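Local coordinates for uncharacterized protein orp (Desulfovibrio gigas, PDB 2WFB) that has no firmly established function but is probably a biosynthetic protein that carries a mixed molybdenum-copper sulphide cluster, here in its cluster-free form, at residues Q5-T10 / Q102-F107; V9-P14 / A40-N45; P14-L19 / V31-A36; N58-L63 / Q82-A87; Q93-L98 / G110-A115. All coordinates share one frame; numbering follows the deposited sequence. Where two conformers were deposited one is given.

Interaction 1 (Q5-T10 / Q102-F107)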
# COMPACT_ATOMS: atom_id res chain seq x y z
N GLN A 5 8.38 -9.96 -0.31
CA GLN A 5 7.49 -10.45 -1.36
C GLN A 5 6.01 -10.38 -1.03
O GLN A 5 5.20 -10.92 -1.77
CB GLN A 5 7.85 -11.88 -1.75
CG GLN A 5 9.16 -12.01 -2.51
CD GLN A 5 9.53 -13.46 -2.80
OE1 GLN A 5 9.65 -14.27 -1.88
NE2 GLN A 5 9.69 -13.79 -4.08
N ARG A 6 5.65 -9.73 0.09
CA ARG A 6 4.23 -9.40 0.36
C ARG A 6 4.01 -7.95 0.01
O ARG A 6 4.50 -7.04 0.68
CB ARG A 6 3.81 -9.63 1.82
CG ARG A 6 4.49 -10.78 2.48
CD ARG A 6 3.65 -12.03 2.52
NE ARG A 6 3.70 -12.55 3.90
CZ ARG A 6 2.77 -12.30 4.81
NH1 ARG A 6 1.70 -11.58 4.48
NH2 ARG A 6 2.90 -12.78 6.04
N ILE A 7 3.30 -7.76 -1.08
CA ILE A 7 3.13 -6.45 -1.69
C ILE A 7 1.71 -5.96 -1.35
O ILE A 7 0.75 -6.60 -1.74
CB ILE A 7 3.32 -6.52 -3.21
CG1 ILE A 7 4.68 -7.16 -3.55
CG2 ILE A 7 3.13 -5.12 -3.80
CD1 ILE A 7 4.86 -7.58 -5.01
N ALA A 8 1.61 -4.86 -0.60
CA ALA A 8 0.33 -4.23 -0.33
C ALA A 8 0.06 -3.13 -1.36
O ALA A 8 0.94 -2.36 -1.71
CB ALA A 8 0.30 -3.65 1.07
N VAL A 9 -1.16 -3.08 -1.86
CA VAL A 9 -1.52 -2.06 -2.83
C VAL A 9 -2.79 -1.41 -2.31
O VAL A 9 -3.75 -2.12 -2.03
CB VAL A 9 -1.77 -2.65 -4.23
CG1 VAL A 9 -2.04 -1.53 -5.25
CG2 VAL A 9 -0.59 -3.50 -4.72
N THR A 10 -2.79 -0.07 -2.18
CA THR A 10 -4.01 0.66 -1.79
C THR A 10 -5.13 0.43 -2.80
O THR A 10 -4.91 0.47 -4.01
CB THR A 10 -3.76 2.16 -1.60
OG1 THR A 10 -3.19 2.70 -2.80
CG2 THR A 10 -2.80 2.39 -0.44
N GLN A 102 -1.97 -4.47 -12.51
CA GLN A 102 -0.99 -3.75 -13.30
C GLN A 102 0.06 -3.09 -12.45
O GLN A 102 1.19 -3.03 -12.87
CB GLN A 102 -1.66 -2.70 -14.17
CG GLN A 102 -2.54 -3.27 -15.31
CD GLN A 102 -3.42 -2.21 -15.93
OE1 GLN A 102 -3.71 -1.18 -15.30
NE2 GLN A 102 -3.86 -2.44 -17.15
N ALA A 103 -0.29 -2.56 -11.27
CA ALA A 103 0.70 -1.93 -10.41
C ALA A 103 1.73 -2.95 -9.88
O ALA A 103 2.94 -2.67 -9.81
CB ALA A 103 0.04 -1.19 -9.27
N VAL A 104 1.25 -4.13 -9.49
CA VAL A 104 2.13 -5.17 -8.98
C VAL A 104 3.04 -5.61 -10.12
O VAL A 104 4.26 -5.70 -9.93
CB VAL A 104 1.36 -6.37 -8.41
CG1 VAL A 104 2.31 -7.53 -8.22
CG2 VAL A 104 0.69 -5.99 -7.09
N GLN A 105 2.46 -5.83 -11.31
CA GLN A 105 3.27 -6.17 -12.50
C GLN A 105 4.32 -5.12 -12.86
O GLN A 105 5.46 -5.50 -13.12
CB GLN A 105 2.39 -6.53 -13.72
CG GLN A 105 3.16 -7.15 -14.90
CD GLN A 105 3.78 -8.51 -14.56
OE1 GLN A 105 5.00 -8.64 -14.38
NE2 GLN A 105 2.93 -9.53 -14.44
N ARG A 106 3.97 -3.82 -12.87
CA ARG A 106 4.99 -2.76 -13.12
C ARG A 106 6.07 -2.74 -12.04
O ARG A 106 7.24 -2.52 -12.34
CB ARG A 106 4.43 -1.33 -13.20
CG ARG A 106 3.47 -1.08 -14.33
CD ARG A 106 3.69 0.26 -15.06
NE ARG A 106 3.99 1.41 -14.21
CZ ARG A 106 3.51 2.64 -14.42
NH1 ARG A 106 2.67 2.89 -15.42
NH2 ARG A 106 3.85 3.63 -13.59
N PHE A 107 5.67 -2.92 -10.78
CA PHE A 107 6.63 -3.02 -9.68
C PHE A 107 7.60 -4.19 -9.90
O PHE A 107 8.81 -3.98 -9.83
CB PHE A 107 5.97 -3.16 -8.30
CG PHE A 107 6.96 -3.51 -7.22
CD1 PHE A 107 7.89 -2.58 -6.78
CD2 PHE A 107 7.00 -4.79 -6.69
CE1 PHE A 107 8.84 -2.90 -5.81
CE2 PHE A 107 7.95 -5.13 -5.72
CZ PHE A 107 8.87 -4.18 -5.28

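Interaction 2 (V9-P14 / A40-N45)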
# COMPACT_ATOMS: atom_id res chain seq x y z
N VAL A 9 -1.16 -3.08 -1.86
CA VAL A 9 -1.52 -2.06 -2.83
C VAL A 9 -2.79 -1.41 -2.31
O VAL A 9 -3.75 -2.12 -2.03
CB VAL A 9 -1.77 -2.65 -4.23
CG1 VAL A 9 -2.04 -1.53 -5.25
CG2 VAL A 9 -0.59 -3.50 -4.72
N THR A 10 -2.79 -0.07 -2.18
CA THR A 10 -4.01 0.66 -1.79
C THR A 10 -5.13 0.43 -2.80
O THR A 10 -4.91 0.47 -4.01
CB THR A 10 -3.76 2.16 -1.60
OG1 THR A 10 -3.19 2.70 -2.80
CG2 THR A 10 -2.80 2.39 -0.44
N ALA A 11 -6.33 0.16 -2.29
CA ALA A 11 -7.40 -0.34 -3.13
C ALA A 11 -8.73 0.28 -2.74
O ALA A 11 -8.95 0.66 -1.59
CB ALA A 11 -7.47 -1.85 -3.05
N GLU A 12 -9.62 0.38 -3.72
CA GLU A 12 -10.91 1.00 -3.53
C GLU A 12 -11.95 -0.03 -3.07
O GLU A 12 -13.08 0.31 -2.73
CB GLU A 12 -11.31 1.76 -4.84
CG GLU A 12 -10.60 3.15 -4.93
CD GLU A 12 -10.27 3.62 -6.34
OE1 GLU A 12 -10.70 3.01 -7.33
OE2 GLU A 12 -9.58 4.65 -6.46
N GLY A 13 -11.51 -1.29 -2.99
CA GLY A 13 -12.33 -2.45 -2.66
C GLY A 13 -11.60 -3.72 -3.11
O GLY A 13 -10.46 -3.66 -3.62
N PRO A 14 -12.23 -4.89 -2.95
CA PRO A 14 -11.55 -6.17 -3.26
C PRO A 14 -11.36 -6.43 -4.76
O PRO A 14 -12.11 -5.88 -5.56
CB PRO A 14 -12.48 -7.24 -2.65
CG PRO A 14 -13.54 -6.48 -1.87
CD PRO A 14 -13.58 -5.07 -2.40
N ALA A 40 -3.58 -13.66 -3.06
CA ALA A 40 -3.99 -12.32 -2.66
C ALA A 40 -5.09 -12.32 -1.60
O ALA A 40 -5.95 -13.20 -1.59
CB ALA A 40 -4.45 -11.54 -3.89
N GLU A 41 -5.07 -11.35 -0.69
CA GLU A 41 -6.18 -11.14 0.23
C GLU A 41 -6.54 -9.66 0.23
O GLU A 41 -5.74 -8.83 -0.18
CB GLU A 41 -5.84 -11.61 1.65
CG GLU A 41 -4.62 -10.91 2.26
CD GLU A 41 -4.41 -11.16 3.76
OE1 GLU A 41 -3.40 -10.62 4.30
OE2 GLU A 41 -5.22 -11.89 4.38
N TYR A 42 -7.75 -9.33 0.68
CA TYR A 42 -8.17 -7.95 0.86
C TYR A 42 -8.22 -7.61 2.35
O TYR A 42 -8.89 -8.29 3.13
CB TYR A 42 -9.52 -7.69 0.17
CG TYR A 42 -10.01 -6.27 0.33
CD1 TYR A 42 -9.47 -5.24 -0.42
CD2 TYR A 42 -11.00 -5.97 1.26
CE1 TYR A 42 -9.91 -3.93 -0.27
CE2 TYR A 42 -11.45 -4.67 1.43
CZ TYR A 42 -10.91 -3.66 0.66
OH TYR A 42 -11.36 -2.38 0.83
N VAL A 43 -7.49 -6.57 2.73
CA VAL A 43 -7.40 -6.09 4.10
C VAL A 43 -8.20 -4.79 4.19
O VAL A 43 -7.85 -3.79 3.56
CB VAL A 43 -5.92 -5.88 4.55
CG1 VAL A 43 -5.83 -5.32 5.97
CG2 VAL A 43 -5.15 -7.19 4.49
N ASP A 44 -9.30 -4.85 4.94
CA ASP A 44 -10.20 -3.71 5.11
C ASP A 44 -9.54 -2.58 5.92
O ASP A 44 -8.91 -2.83 6.93
CB ASP A 44 -11.51 -4.18 5.78
CG ASP A 44 -12.54 -3.09 5.82
OD1 ASP A 44 -13.20 -2.88 4.79
OD2 ASP A 44 -12.69 -2.44 6.88
N ASN A 45 -9.69 -1.34 5.46
CA ASN A 45 -9.10 -0.18 6.14
C ASN A 45 -10.16 0.79 6.67
O ASN A 45 -9.90 1.99 6.86
CB ASN A 45 -8.12 0.55 5.19
CG ASN A 45 -7.26 1.57 5.91
OD1 ASN A 45 -6.75 1.30 7.00
ND2 ASN A 45 -7.10 2.75 5.32

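Interaction 3 (P14-L19 / V31-A36)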
# COMPACT_ATOMS: atom_id res chain seq x y z
N PRO A 14 -12.23 -4.89 -2.95
CA PRO A 14 -11.55 -6.17 -3.26
C PRO A 14 -11.36 -6.43 -4.76
O PRO A 14 -12.11 -5.88 -5.56
CB PRO A 14 -12.48 -7.24 -2.65
CG PRO A 14 -13.54 -6.48 -1.87
CD PRO A 14 -13.58 -5.07 -2.40
N GLY A 15 -10.37 -7.23 -5.14
CA GLY A 15 -10.20 -7.65 -6.53
C GLY A 15 -8.92 -7.17 -7.16
O GLY A 15 -8.50 -6.04 -6.95
N LEU A 16 -8.30 -8.03 -7.97
CA LEU A 16 -7.05 -7.69 -8.62
C LEU A 16 -7.22 -6.70 -9.77
O LEU A 16 -6.27 -6.05 -10.16
CB LEU A 16 -6.34 -8.96 -9.10
CG LEU A 16 -5.63 -9.78 -8.00
CD1 LEU A 16 -5.17 -11.11 -8.57
CD2 LEU A 16 -4.46 -9.02 -7.41
N ASP A 17 -8.43 -6.58 -10.30
CA ASP A 17 -8.63 -5.72 -11.45
C ASP A 17 -9.30 -4.39 -11.15
O ASP A 17 -9.56 -3.62 -12.07
CB ASP A 17 -9.28 -6.50 -12.59
CG ASP A 17 -8.38 -7.63 -13.10
OD1 ASP A 17 -7.22 -7.36 -13.52
OD2 ASP A 17 -8.84 -8.80 -13.06
N GLY A 18 -9.56 -4.11 -9.88
CA GLY A 18 -9.99 -2.76 -9.47
C GLY A 18 -8.80 -1.82 -9.50
O GLY A 18 -7.66 -2.26 -9.52
N LEU A 19 -9.04 -0.51 -9.45
CA LEU A 19 -7.97 0.48 -9.56
C LEU A 19 -7.26 0.67 -8.25
O LEU A 19 -7.86 0.48 -7.21
CB LEU A 19 -8.54 1.85 -9.98
CG LEU A 19 -9.11 1.98 -11.38
CD1 LEU A 19 -9.78 3.34 -11.48
CD2 LEU A 19 -8.01 1.84 -12.43
N VAL A 31 -5.14 -4.52 -1.11
CA VAL A 31 -5.00 -5.85 -1.65
C VAL A 31 -3.55 -6.24 -1.40
O VAL A 31 -2.63 -5.57 -1.88
CB VAL A 31 -5.34 -5.91 -3.15
CG1 VAL A 31 -5.00 -7.31 -3.74
CG2 VAL A 31 -6.79 -5.62 -3.37
N VAL A 32 -3.35 -7.29 -0.62
CA VAL A 32 -2.02 -7.76 -0.26
C VAL A 32 -1.71 -9.03 -1.07
O VAL A 32 -2.46 -9.99 -0.99
CB VAL A 32 -1.93 -8.11 1.23
CG1 VAL A 32 -0.49 -8.55 1.58
CG2 VAL A 32 -2.35 -6.92 2.08
N VAL A 33 -0.63 -9.02 -1.84
CA VAL A 33 -0.33 -10.14 -2.75
C VAL A 33 1.05 -10.72 -2.48
O VAL A 33 2.01 -9.99 -2.21
CB VAL A 33 -0.41 -9.76 -4.27
CG1 VAL A 33 -1.82 -9.45 -4.68
CG2 VAL A 33 0.43 -8.56 -4.55
N ASP A 34 1.15 -12.04 -2.56
CA ASP A 34 2.43 -12.72 -2.45
C ASP A 34 3.03 -12.80 -3.84
O ASP A 34 2.48 -13.51 -4.70
CB ASP A 34 2.20 -14.12 -1.90
CG ASP A 34 3.48 -14.82 -1.49
OD1 ASP A 34 4.60 -14.43 -1.90
OD2 ASP A 34 3.35 -15.81 -0.73
N ALA A 35 4.13 -12.08 -4.07
CA ALA A 35 4.77 -11.97 -5.40
C ALA A 35 5.03 -13.34 -6.06
O ALA A 35 4.99 -13.48 -7.28
CB ALA A 35 6.03 -11.15 -5.32
N ALA A 36 5.33 -14.32 -5.22
CA ALA A 36 5.34 -15.73 -5.59
C ALA A 36 4.97 -16.40 -4.28
O ALA A 36 5.90 -16.67 -3.49
CB ALA A 36 6.74 -16.16 -5.98

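Interaction 4 (N58-L63 / Q82-A87)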
# COMPACT_ATOMS: atom_id res chain seq x y z
N ASN A 58 -2.35 4.83 11.50
CA ASN A 58 -3.14 3.62 11.71
C ASN A 58 -3.03 2.63 10.56
O ASN A 58 -2.98 1.43 10.78
CB ASN A 58 -4.62 3.96 11.92
CG ASN A 58 -5.42 2.78 12.44
OD1 ASN A 58 -6.23 2.17 11.72
ND2 ASN A 58 -5.19 2.45 13.71
N ALA A 59 -3.02 3.13 9.33
CA ALA A 59 -2.91 2.29 8.15
C ALA A 59 -1.56 1.59 8.10
O ALA A 59 -1.48 0.40 7.78
CB ALA A 59 -3.17 3.12 6.88
N ALA A 60 -0.49 2.32 8.46
CA ALA A 60 0.85 1.75 8.52
C ALA A 60 0.91 0.59 9.52
O ALA A 60 1.56 -0.44 9.25
CB ALA A 60 1.86 2.82 8.86
N GLN A 61 0.23 0.75 10.66
CA GLN A 61 0.12 -0.31 11.67
C GLN A 61 -0.70 -1.51 11.19
O GLN A 61 -0.33 -2.64 11.46
CB GLN A 61 -0.39 0.23 13.01
CG GLN A 61 0.70 1.06 13.70
CD GLN A 61 0.17 2.11 14.69
OE1 GLN A 61 -1.01 2.12 15.04
NE2 GLN A 61 1.07 2.98 15.15
N VAL A 62 -1.78 -1.27 10.45
CA VAL A 62 -2.51 -2.35 9.80
C VAL A 62 -1.58 -3.17 8.86
O VAL A 62 -1.57 -4.41 8.92
CB VAL A 62 -3.77 -1.82 9.09
CG1 VAL A 62 -4.39 -2.90 8.15
CG2 VAL A 62 -4.80 -1.38 10.11
N LEU A 63 -0.81 -2.48 8.03
CA LEU A 63 0.16 -3.12 7.13
C LEU A 63 1.30 -3.86 7.83
O LEU A 63 1.71 -4.91 7.38
CB LEU A 63 0.75 -2.11 6.14
CG LEU A 63 -0.20 -1.58 5.06
CD1 LEU A 63 0.56 -0.66 4.11
CD2 LEU A 63 -0.83 -2.73 4.29
N GLN A 82 6.89 8.23 7.30
CA GLN A 82 7.82 7.91 8.40
C GLN A 82 7.43 6.59 9.10
O GLN A 82 8.29 5.76 9.40
CB GLN A 82 7.83 9.03 9.43
CG GLN A 82 8.53 8.66 10.72
CD GLN A 82 8.19 9.59 11.85
OE1 GLN A 82 8.15 10.83 11.68
NE2 GLN A 82 7.94 9.02 13.04
N ALA A 83 6.13 6.43 9.34
CA ALA A 83 5.59 5.22 9.93
C ALA A 83 5.86 3.98 9.05
O ALA A 83 6.23 2.93 9.59
CB ALA A 83 4.11 5.39 10.20
N LEU A 84 5.69 4.09 7.73
CA LEU A 84 6.04 3.01 6.78
C LEU A 84 7.54 2.65 6.77
O LEU A 84 7.89 1.46 6.78
CB LEU A 84 5.56 3.33 5.36
CG LEU A 84 4.05 3.43 5.20
CD1 LEU A 84 3.71 4.19 3.90
CD2 LEU A 84 3.42 2.06 5.23
N GLN A 85 8.40 3.65 6.74
CA GLN A 85 9.84 3.45 6.85
C GLN A 85 10.15 2.74 8.18
O GLN A 85 10.86 1.73 8.18
CB GLN A 85 10.55 4.78 6.84
CG GLN A 85 10.72 5.38 5.49
CD GLN A 85 11.77 6.48 5.52
OE1 GLN A 85 12.68 6.49 4.70
NE2 GLN A 85 11.67 7.40 6.49
N ALA A 86 9.58 3.27 9.28
CA ALA A 86 9.74 2.67 10.61
C ALA A 86 9.36 1.18 10.58
O ALA A 86 10.08 0.35 11.14
CB ALA A 86 8.92 3.43 11.68
N ALA A 87 8.27 0.83 9.92
CA ALA A 87 7.86 -0.58 9.81
C ALA A 87 8.72 -1.42 8.84
O ALA A 87 8.56 -2.64 8.74
CB ALA A 87 6.36 -0.68 9.48

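Interaction 5 (Q93-L98 / G110-A115)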
# COMPACT_ATOMS: atom_id res chain seq x y z
N GLN A 93 5.22 5.11 -5.35
CA GLN A 93 4.24 6.20 -5.44
C GLN A 93 3.75 6.39 -6.87
O GLN A 93 4.29 5.74 -7.78
CB GLN A 93 4.83 7.51 -4.90
CG GLN A 93 4.81 7.55 -3.39
CD GLN A 93 5.74 8.60 -2.81
OE1 GLN A 93 6.45 9.28 -3.53
NE2 GLN A 93 5.75 8.70 -1.50
N ASP A 94 2.73 7.24 -7.05
CA ASP A 94 2.28 7.73 -8.37
C ASP A 94 1.67 6.64 -9.23
O ASP A 94 1.79 6.68 -10.47
CB ASP A 94 3.42 8.43 -9.14
CG ASP A 94 4.09 9.56 -8.33
OD1 ASP A 94 3.38 10.46 -7.81
OD2 ASP A 94 5.35 9.54 -8.20
N LEU A 95 1.04 5.66 -8.59
CA LEU A 95 0.46 4.51 -9.30
C LEU A 95 -1.05 4.60 -9.57
O LEU A 95 -1.66 3.62 -10.01
CB LEU A 95 0.83 3.20 -8.60
CG LEU A 95 2.34 2.95 -8.62
CD1 LEU A 95 2.76 2.01 -7.52
CD2 LEU A 95 2.82 2.43 -9.97
N GLU A 96 -1.65 5.77 -9.33
CA GLU A 96 -3.06 5.96 -9.61
C GLU A 96 -3.31 5.86 -11.12
O GLU A 96 -2.45 6.23 -11.95
CB GLU A 96 -3.58 7.28 -9.00
CG GLU A 96 -3.03 8.57 -9.64
CD GLU A 96 -1.67 9.07 -9.09
OE1 GLU A 96 -0.99 8.42 -8.27
OE2 GLU A 96 -1.29 10.19 -9.48
N GLY A 97 -4.45 5.27 -11.46
CA GLY A 97 -4.85 5.09 -12.85
C GLY A 97 -4.57 3.68 -13.32
O GLY A 97 -5.03 3.27 -14.40
N LEU A 98 -3.80 2.93 -12.52
CA LEU A 98 -3.49 1.51 -12.80
C LEU A 98 -4.43 0.63 -12.02
O LEU A 98 -4.95 1.04 -10.96
CB LEU A 98 -2.04 1.20 -12.40
CG LEU A 98 -0.90 1.85 -13.18
CD1 LEU A 98 0.47 1.41 -12.64
CD2 LEU A 98 -0.99 1.47 -14.66
N GLY A 110 10.39 -3.88 -12.43
CA GLY A 110 11.41 -2.85 -12.19
C GLY A 110 11.08 -1.44 -12.65
O GLY A 110 11.97 -0.59 -12.71
N GLN A 111 9.80 -1.17 -12.91
CA GLN A 111 9.36 0.12 -13.46
C GLN A 111 8.85 1.10 -12.38
O GLN A 111 8.34 2.19 -12.70
CB GLN A 111 8.25 -0.11 -14.50
CG GLN A 111 8.71 -0.54 -15.89
CD GLN A 111 7.54 -0.95 -16.78
OE1 GLN A 111 6.69 -1.75 -16.39
NE2 GLN A 111 7.51 -0.40 -17.99
N VAL A 112 8.96 0.70 -11.11
CA VAL A 112 8.50 1.52 -9.98
C VAL A 112 9.66 1.87 -9.03
O VAL A 112 10.07 1.04 -8.21
CB VAL A 112 7.31 0.86 -9.19
CG1 VAL A 112 6.80 1.79 -8.09
CG2 VAL A 112 6.17 0.52 -10.12
N PRO A 113 10.17 3.10 -9.12
CA PRO A 113 11.21 3.60 -8.22
C PRO A 113 10.72 3.61 -6.78
O PRO A 113 9.57 4.00 -6.54
CB PRO A 113 11.40 5.04 -8.69
CG PRO A 113 10.87 5.06 -10.09
CD PRO A 113 9.72 4.13 -10.07
N MET A 114 11.53 3.16 -5.83
CA MET A 114 11.10 3.26 -4.45
C MET A 114 11.23 4.73 -4.04
O MET A 114 12.19 5.40 -4.40
CB MET A 114 11.85 2.27 -3.54
CG MET A 114 11.51 0.76 -3.83
SD MET A 114 9.77 0.22 -3.70
CE MET A 114 9.11 0.55 -5.33
N ALA A 115 10.20 5.24 -3.37
CA ALA A 115 10.16 6.66 -3.00
C ALA A 115 11.09 6.95 -1.85
O ALA A 115 11.25 6.12 -0.95
CB ALA A 115 8.75 7.08 -2.66
O HOH W 1 7.63 5.75 -6.42

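Interaction 1 (Q5-T10 / Q102-F107)
Ile7 meets both Val104 and Phe107 with the terminal methyl of its longer branch. Its CG1 stands beside the backbone N (chi1 -55°) and the chain then runs on extended, which carries CD1 out from strand 6-10 to the helix. There CD1 lies 3.9 Å from Phe107 CD2 and nearly as close to CE2, approaching the ring obliquely, while it keeps 4.1 Å from Val104 CG1. The shorter branch of the same residue, CG2, comes within 4.2 Å of Val104 CG2.

The contact joins two layers of a ribonuclease H-like alpha/beta fold: helix 100-108 rests on a central strand of the mixed sheet, and the two segment axes pass 9.7 Å apart at 133°. Ala8, next along, points its methyl away from this helix, and on the other face of the sheet it packs on Leu63.

Val9 turns back to the helix, and its CG2 reaches Val104 CG2 at 3.7 Å. Beta-branched side chains suit these strand positions because they fill the layer close to the backbone, whereas the broad ring of Phe107 spans farther, extending to Val70 and Leu72 of the neighbouring strand 68-72. Val104 also touches Val33 on the strand at the other side.

Interaction 2 (V9-P14 / A40-N45)
Next to Ala11, whose methyl meets the Tyr42 ring, the hydroxyl OG1 of Thr10 is gripped by hydrogen bonds with Asp21 O and Thr73 OG1, and more weakly with Leu72 O. These bonds tie the end of strand 6-11 to two loops just before the chain leaves the sheet. In this mixed sheet of a ribonuclease H-like fold, strand 6-11 is not the neighbour of strand 40-44. Strand 29-34 lies between them, bonded to both, and the tyrosine reaches past its Val31 to the chain beyond.

Tyr42 holds CG anti to its backbone N (chi1 180°), which swings the ring toward residues 11-14. Ala11 CB sits at the ring's edge, near its plane, 4.2 Å from CE1. The small methyl fits where the rim comes close to the strand. Gly13 then meets the phenol end with its backbone itself: its C is 3.3 Å from CE1 and its CA is 3.6 Å from the hydroxyl OH. Glycine suits the place because, with the chain so extended here (phi 162°), a CB would run into the Pro14 ring.

Pro14 follows over one face. Its N stands 3.6 Å above the ring plane, offset toward the rim, and its CB approaches Tyr42 CG. A rigid proline ring is a natural partner for an aromatic surface, since it offers several carbons at once. Most nearly over the ring centre is Pro14 CG, a CH-pi contact 4.2 Å from the Tyr42 centroid and 15° off the normal.

Interaction 3 (P14-L19 / V31-A36)
Leu16 and Val31 cross at about a right angle, while Leu16 meets Val33 more slantwise, and a single methyl of the leucine, CD2, touches both valines. It lies 3.8 Å from Val33 CG1 and 4.1 Å from Val31 CG1, bridging two residues that point to the same face of strand 31-34. The leucine leaves its backbone without aiming straight at the strand. Its CG is placed anti to the carbonyl carbon (chi1 -76°), and only the end of the side chain closes in.

The valines present different branches. Val33 offers the methyl that stands opposite its own C, whereas Val31 gives Leu16 the one anti to its backbone N and turns its other methyl, CG2, to the carbonyl O of Gly15 at 4.0 Å. Glycine suits position 15 because at phi 117° and psi 141° a CB would be jammed against the carbonyl O of Pro14.

The loop 14-19 thus folds over the edge of the layer between the sheet of this ribonuclease H-like domain and helix 100-108. Val33 also packs on Val104 of that helix. Leu16 is also backbone-bonded to Arg101, and the Asp17 carboxylate makes a salt bridge with the same arginine. Because methyls alone cross between the leucine and the valines, this part of the contact gives shape and hydrophobic burial, and the direction of the loop is probably set by the polar bonds to Arg101.

Interaction 4 (N58-L63 / Q82-A87)
Ala60 and Ala83 meet with no flat group between them: the contact has neither ring nor amide faces, only methyls. The two CB atoms touch at 3.7 Å, each set on the side of its helix that points to the other. Phe24, from a loop, touches Leu63 and Leu84 beside the contact.

Alanine at both positions is what allows the helices so near, with segment axes 9.0 Å apart and inclined by only 21°, running in the same direction. Leucines close the sheet-facing side. In Leu84, CD1 continues the extended chain (chi2 161°), and the other branch, CD2, turns toward helix 55-66. There it lies 4.0 Å from Ala60 CB and 4.1 Å from Leu63 CD1, so this one methyl sits against both Ala60 and Leu63. Leu63 and Leu84 slant across each other, and both continue onto Leu71 of the strand between their helices in sequence.

The larger leucines thus fill the wedge between the helices and the sheet, and the alanines form the close line of approach. Such near-parallel packing is characteristic of consecutive helices in an alpha/beta layer. Helix 55-66 leads into strand 68-72, and helix 78-86 makes the beta-alpha-beta crossover from that strand to the parallel strand 90-92, as in the ribonuclease H-like fold.

Interaction 5 (Q93-L98 / G110-A115)
Gln93 lies along Ala115, and its side chain can be followed outward from CB. A first torsion of -79° sets CG on the side of the backbone N, the rest runs out extended, and CG comes to 4.0 Å from Ala115 CB. At the amide the methyl sits over the flat face: it is 3.4 Å from Gln93 CD, 3.3 Å from OE1 and slightly farther from NE2. NE2 itself donates to Gly117 O, which holds the amide in place under the alanine. A small methyl suits this spot because it can approach the planar group closely.

One water joins the backbones, accepting from Gln93 N at 2.7 Å and donating to Pro113 O at 2.6 Å. Farther along, Leu95 and Val112 reach toward each other tip to tip, with Leu95 CD2 3.9 Å from Val112 CG2; these two are buried and apolar.

Each segment has a glycine of positive phi: Gly97 at the third position of a type II beta turn from Leu95 to Leu98, before helix 100-108, and Gly110 in the Schellman motif that ends that helix. The pattern is that of a C-terminal tail folded back beyond the last helix, where Ala115 also makes a backbone bond with Val91 of edge strand 90-92.

All five contacts are built round one mixed sheet; interactions 1, 3 and 5 lie by helix 100-108, and interaction 4 joins the helices of the other face. Interactions 1, 2 and 3 are close together, with centres 7 to 12 Å apart. Interactions 1 and 2 share strand 6-11, and interaction 3 adds its neighbour 29-34. Interaction 5, centred about 9 Å from interaction 1, continues from the same helix into the tail. Interaction 4 lies across the chain's centre from interaction 1, about 17 Å between centres, touching it through Ala8 and Leu63. Along the chain, interactions 3 and 4 are nested within interaction 1, while interaction 5 crosses it. The sheet is thus packed by helices on both faces.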